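Long-range contacts in WGR domain-containing protein (Bacteroides fragilis, PDB 2RA8), which is of unknown function but joins a WGR domain, a type that probably binds nucleic acid, to an array of leucine-rich repeats: residues A296-L300 with M323-L327; L299-V303 with K329-M333. All coordinates share one frame. Residues are numbered along the deposited sequence.

Contact 1: A296-L300 with M323-L327; sequences ARLLL and MKKEL
A296 sets its CB against two side chains of the neighbouring helix, 3.7 Å from CG of the selenomethionine M323 and 3.7 Å from L327 CD1. Both segments are regular alpha-helix, the backbone closing L300 N to A296 O at 3.1 Å and L327 N to M323 O at 2.8 Å. Their axes come within 10.7 Å and run nearly parallel, crossing at 26°. A296 lies level with M323 (CA to CA 7.6 Å) and, one turn on, L300 with L327 (7.2 Å). L300, chi1 m and chi2 t, leans across so that its CD1 sits 3.6 Å from M323 SE and 3.1 Å from E326 OE2, and its CG 3.8 Å from L327 CD2. M323 leaves its backbone sideways, and its t, p, p rotamer carries SE and CE into the interface. R297 starts away from the partner helix and bends back: NH2 forms a salt bridge to E326 OE2 at 2.6 Å, its hydrogen bond weak, while M323 CE lies over one guanidinium face, 3.8 Å from NH1. L319 touches A296 and L327. Such side-by-side packing of near-parallel helices from successive repeats is typical of the convex, helical face of a leucine-rich-repeat fold.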
loop_
_atom_site.group_PDB
_atom_site.type_symbol
_atom_site.label_atom_id
_atom_site.label_comp_id
_atom_site.label_asym_id
_atom_site.label_seq_id
_atom_site.Cartn_x
_atom_site.Cartn_y
_atom_site.Cartn_z
ATOM N N ALA A 296 -27.402 1.014 -2.239
ATOM C CA ALA A 296 -27.555 -0.113 -1.319
ATOM C C ALA A 296 -29.014 -0.365 -1.055
ATOM O O ALA A 296 -29.443 -1.505 -0.869
ATOM C CB ALA A 296 -26.840 0.180 -0.015
ATOM N N ARG A 297 -29.779 0.720 -1.031
ATOM C CA ARG A 297 -31.218 0.683 -0.801
ATOM C C ARG A 297 -31.877 -0.337 -1.709
ATOM O O ARG A 297 -32.710 -1.141 -1.275
ATOM C CB ARG A 297 -31.811 2.062 -1.099
ATOM C CG ARG A 297 -32.690 2.670 -0.016
ATOM C CD ARG A 297 -33.969 1.887 0.204
ATOM N NE ARG A 297 -33.843 0.897 1.271
ATOM C CZ ARG A 297 -33.544 1.194 2.534
ATOM N NH1 ARG A 297 -33.333 2.454 2.889
ATOM N NH2 ARG A 297 -33.475 0.235 3.450
ATOM N N LEU A 298 -31.507 -0.296 -2.986
ATOM C CA LEU A 298 -32.074 -1.209 -3.967
ATOM C C LEU A 298 -31.875 -2.645 -3.555
ATOM O O LEU A 298 -32.788 -3.469 -3.673
ATOM C CB LEU A 298 -31.443 -0.970 -5.340
ATOM C CG LEU A 298 -31.469 0.463 -5.895
ATOM C CD1 LEU A 298 -30.784 0.471 -7.240
ATOM C CD2 LEU A 298 -32.893 0.974 -6.029
ATOM N N LEU A 299 -30.681 -2.957 -3.060
ATOM C CA LEU A 299 -30.378 -4.312 -2.625
ATOM C C LEU A 299 -31.316 -4.732 -1.537
ATOM O O LEU A 299 -31.895 -5.820 -1.594
ATOM C CB LEU A 299 -28.948 -4.409 -2.098
ATOM C CG LEU A 299 -27.816 -4.205 -3.097
ATOM C CD1 LEU A 299 -26.508 -4.046 -2.335
ATOM C CD2 LEU A 299 -27.754 -5.386 -4.057
ATOM N N LEU A 300 -31.466 -3.875 -0.530
ATOM C CA LEU A 300 -32.348 -4.163 0.598
ATOM C C LEU A 300 -33.803 -4.300 0.202
ATOM O O LEU A 300 -34.545 -5.044 0.842
ATOM C CB LEU A 300 -32.219 -3.077 1.675
ATOM C CG LEU A 300 -30.883 -3.013 2.409
ATOM C CD1 LEU A 300 -30.865 -1.819 3.350
ATOM C CD2 LEU A 300 -30.662 -4.305 3.172
HETATM N N MSE A 323 -26.560 2.871 7.057
HETATM C CA MSE A 323 -26.866 1.969 5.944
HETATM C C MSE A 323 -26.014 0.721 6.020
HETATM O O MSE A 323 -26.484 -0.391 5.730
HETATM C CB MSE A 323 -26.636 2.674 4.598
HETATM C CG MSE A 323 -26.788 1.763 3.383
HETATM SE SE MSE A 323 -28.511 0.861 3.281
HETATM C CE MSE A 323 -29.530 2.294 2.469
ATOM N N LYS A 324 -24.753 0.885 6.412
ATOM C CA LYS A 324 -23.860 -0.257 6.547
ATOM C C LYS A 324 -24.346 -1.178 7.645
ATOM O O LYS A 324 -24.245 -2.400 7.521
ATOM C CB LYS A 324 -22.414 0.205 6.818
ATOM C CG LYS A 324 -21.706 0.767 5.576
ATOM C CD LYS A 324 -20.256 1.169 5.859
ATOM C CE LYS A 324 -20.190 2.452 6.677
ATOM N NZ LYS A 324 -18.791 2.837 7.023
ATOM N N LYS A 325 -24.901 -0.614 8.717
ATOM C CA LYS A 325 -25.429 -1.437 9.807
ATOM C C LYS A 325 -26.598 -2.237 9.280
ATOM O O LYS A 325 -26.703 -3.438 9.522
ATOM C CB LYS A 325 -25.935 -0.572 10.966
ATOM C CG LYS A 325 -24.907 0.340 11.609
ATOM C CD LYS A 325 -23.892 -0.416 12.452
ATOM C CE LYS A 325 -22.936 0.561 13.134
ATOM N NZ LYS A 325 -21.985 -0.105 14.063
ATOM N N GLU A 326 -27.485 -1.561 8.551
ATOM C CA GLU A 326 -28.674 -2.195 7.984
ATOM C C GLU A 326 -28.291 -3.300 7.047
ATOM O O GLU A 326 -28.835 -4.402 7.114
ATOM C CB GLU A 326 -29.517 -1.175 7.220
ATOM C CG GLU A 326 -30.996 -1.540 7.156
ATOM C CD GLU A 326 -31.820 -0.536 6.369
ATOM O OE1 GLU A 326 -31.525 0.674 6.458
ATOM O OE2 GLU A 326 -32.769 -0.954 5.673
ATOM N N LEU A 327 -27.347 -3.008 6.161
ATOM C CA LEU A 327 -26.871 -3.996 5.200
ATOM C C LEU A 327 -26.291 -5.179 5.916
ATOM O O LEU A 327 -26.538 -6.328 5.548
ATOM C CB LEU A 327 -25.798 -3.385 4.296
ATOM C CG LEU A 327 -26.292 -2.349 3.292
ATOM C CD1 LEU A 327 -25.112 -1.584 2.733
ATOM C CD2 LEU A 327 -27.078 -3.046 2.186
#

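Contact 2: L299-V303 with K329-M333; sequences LLDHV and KSLPM
Two successive leucine-rich repeats meet here beyond the helical packing, where 321-330 gives way at L331, the first residue to leave helical phi/psi (-99/127). H302 N still bonds L299 O at 3.0 Å before H302 breaks out at -143/48 and swings the backbone round to V303. CA atoms pair L300 with S330 at 7.2 Å and V303 with L331 at 7.3 Å. L300 and V303 form two bumps with a hollow between their ends; L331 (chi1 m, chi2 t) leaves its backbone sideways and noses its CD2 toward that hollow, 4.4 Å from L300 CD2 and 4.5 Å from V303 CG1. The fit is loose apart from L300 CD2 on S330 CB, 3.5 Å. I306 of helix 303-306 is touched by both buried leucines, L299 and L331. V303, with chi1 t, points at the partner, and its CG1 rests 4.4 Å from S330 O and 4.4 Å from the ring carbon CD of P332.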
loop_
_atom_site.group_PDB
_atom_site.type_symbol
_atom_site.label_atom_id
_atom_site.label_comp_id
_atom_site.label_asym_id
_atom_site.label_seq_id
_atom_site.Cartn_x
_atom_site.Cartn_y
_atom_site.Cartn_z
ATOM N N LEU A 299 -30.681 -2.957 -3.060
ATOM C CA LEU A 299 -30.378 -4.312 -2.625
ATOM C C LEU A 299 -31.316 -4.732 -1.537
ATOM O O LEU A 299 -31.895 -5.820 -1.594
ATOM C CB LEU A 299 -28.948 -4.409 -2.098
ATOM C CG LEU A 299 -27.816 -4.205 -3.097
ATOM C CD1 LEU A 299 -26.508 -4.046 -2.335
ATOM C CD2 LEU A 299 -27.754 -5.386 -4.057
ATOM N N LEU A 300 -31.466 -3.875 -0.530
ATOM C CA LEU A 300 -32.348 -4.163 0.598
ATOM C C LEU A 300 -33.803 -4.300 0.202
ATOM O O LEU A 300 -34.545 -5.044 0.842
ATOM C CB LEU A 300 -32.219 -3.077 1.675
ATOM C CG LEU A 300 -30.883 -3.013 2.409
ATOM C CD1 LEU A 300 -30.865 -1.819 3.350
ATOM C CD2 LEU A 300 -30.662 -4.305 3.172
ATOM N N ASP A 301 -34.219 -3.584 -0.845
ATOM C CA ASP A 301 -35.599 -3.654 -1.331
ATOM C C ASP A 301 -35.806 -4.874 -2.195
ATOM O O ASP A 301 -36.917 -5.136 -2.659
ATOM C CB ASP A 301 -35.961 -2.419 -2.180
ATOM C CG ASP A 301 -36.050 -1.132 -1.365
ATOM O OD1 ASP A 301 -36.384 -1.192 -0.165
ATOM O OD2 ASP A 301 -35.807 -0.051 -1.940
ATOM N N HIS A 302 -34.734 -5.626 -2.425
ATOM C CA HIS A 302 -34.802 -6.816 -3.268
ATOM C C HIS A 302 -33.927 -7.930 -2.765
ATOM O O HIS A 302 -33.175 -8.525 -3.539
ATOM C CB HIS A 302 -34.371 -6.467 -4.690
ATOM C CG HIS A 302 -35.296 -5.526 -5.390
ATOM N ND1 HIS A 302 -36.566 -5.892 -5.786
ATOM C CD2 HIS A 302 -35.140 -4.236 -5.769
ATOM C CE1 HIS A 302 -37.151 -4.867 -6.379
ATOM N NE2 HIS A 302 -36.306 -3.849 -6.382
ATOM N N VAL A 303 -34.009 -8.224 -1.471
ATOM C CA VAL A 303 -33.202 -9.292 -0.888
ATOM C C VAL A 303 -33.498 -10.605 -1.574
ATOM O O VAL A 303 -32.628 -11.467 -1.694
ATOM C CB VAL A 303 -33.487 -9.445 0.618
ATOM C CG1 VAL A 303 -32.519 -10.439 1.233
ATOM C CG2 VAL A 303 -33.378 -8.090 1.307
ATOM N N LYS A 329 -26.928 -6.335 8.962
ATOM C CA LYS A 329 -27.969 -7.129 9.609
ATOM C C LYS A 329 -29.025 -7.709 8.696
ATOM O O LYS A 329 -29.554 -8.785 8.975
ATOM C CB LYS A 329 -28.664 -6.296 10.690
ATOM C CG LYS A 329 -29.485 -7.116 11.672
ATOM C CD LYS A 329 -30.240 -6.226 12.648
ATOM C CE LYS A 329 -30.813 -7.037 13.804
ATOM N NZ LYS A 329 -31.677 -8.157 13.338
ATOM N N SER A 330 -29.343 -7.009 7.611
ATOM C CA SER A 330 -30.368 -7.475 6.681
ATOM C C SER A 330 -29.892 -8.419 5.589
ATOM O O SER A 330 -30.700 -9.140 5.006
ATOM C CB SER A 330 -31.073 -6.276 6.037
ATOM O OG SER A 330 -31.720 -5.480 7.017
ATOM N N LEU A 331 -28.596 -8.428 5.294
ATOM C CA LEU A 331 -28.083 -9.330 4.260
ATOM C C LEU A 331 -27.474 -10.562 4.885
ATOM O O LEU A 331 -26.621 -10.468 5.763
ATOM C CB LEU A 331 -27.059 -8.605 3.371
ATOM C CG LEU A 331 -27.649 -7.456 2.531
ATOM C CD1 LEU A 331 -26.591 -6.881 1.608
ATOM C CD2 LEU A 331 -28.826 -7.972 1.711
ATOM N N PRO A 332 -27.910 -11.755 4.443
ATOM C CA PRO A 332 -27.408 -13.026 4.975
ATOM C C PRO A 332 -26.041 -13.498 4.550
ATOM O O PRO A 332 -25.444 -14.329 5.230
ATOM C CB PRO A 332 -28.495 -14.017 4.567
ATOM C CG PRO A 332 -28.922 -13.485 3.233
ATOM C CD PRO A 332 -29.020 -11.989 3.496
HETATM N N MSE A 333 -25.517 -12.988 3.441
HETATM C CA MSE A 333 -24.207 -13.446 2.992
HETATM C C MSE A 333 -23.092 -12.491 3.313
HETATM O O MSE A 333 -23.310 -11.386 3.812
HETATM C CB MSE A 333 -24.218 -13.715 1.481
HETATM C CG MSE A 333 -24.017 -12.487 0.600
HETATM SE SE MSE A 333 -25.335 -11.096 0.833
HETATM C CE MSE A 333 -26.819 -11.950 -0.059
#

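Overall arrangement
Both contacts join helix 293-300 to helix 321-330, helices of successive repeats on the helical side of the array; the helices follow strands 283-285 and 311-313, close to the end of the parallel sheet that strand 334-336 closes within this chain. Their centres are 7 Å apart and L300 serves in both. Contact 1 is the larger, burying 322 Å² against 215 Å², and is partly buried: a tight apolar seam with an ion pair along its more exposed margin. Contact 2 lies at the surface, beyond the packed helical turns, toward helix 303-306 and strand 334-336; it has neither salt bridge nor hydrogen bond between its segments and relies on looser, mostly apolar touches. Around contact 1, K324 and K325 also pack on the second subunit.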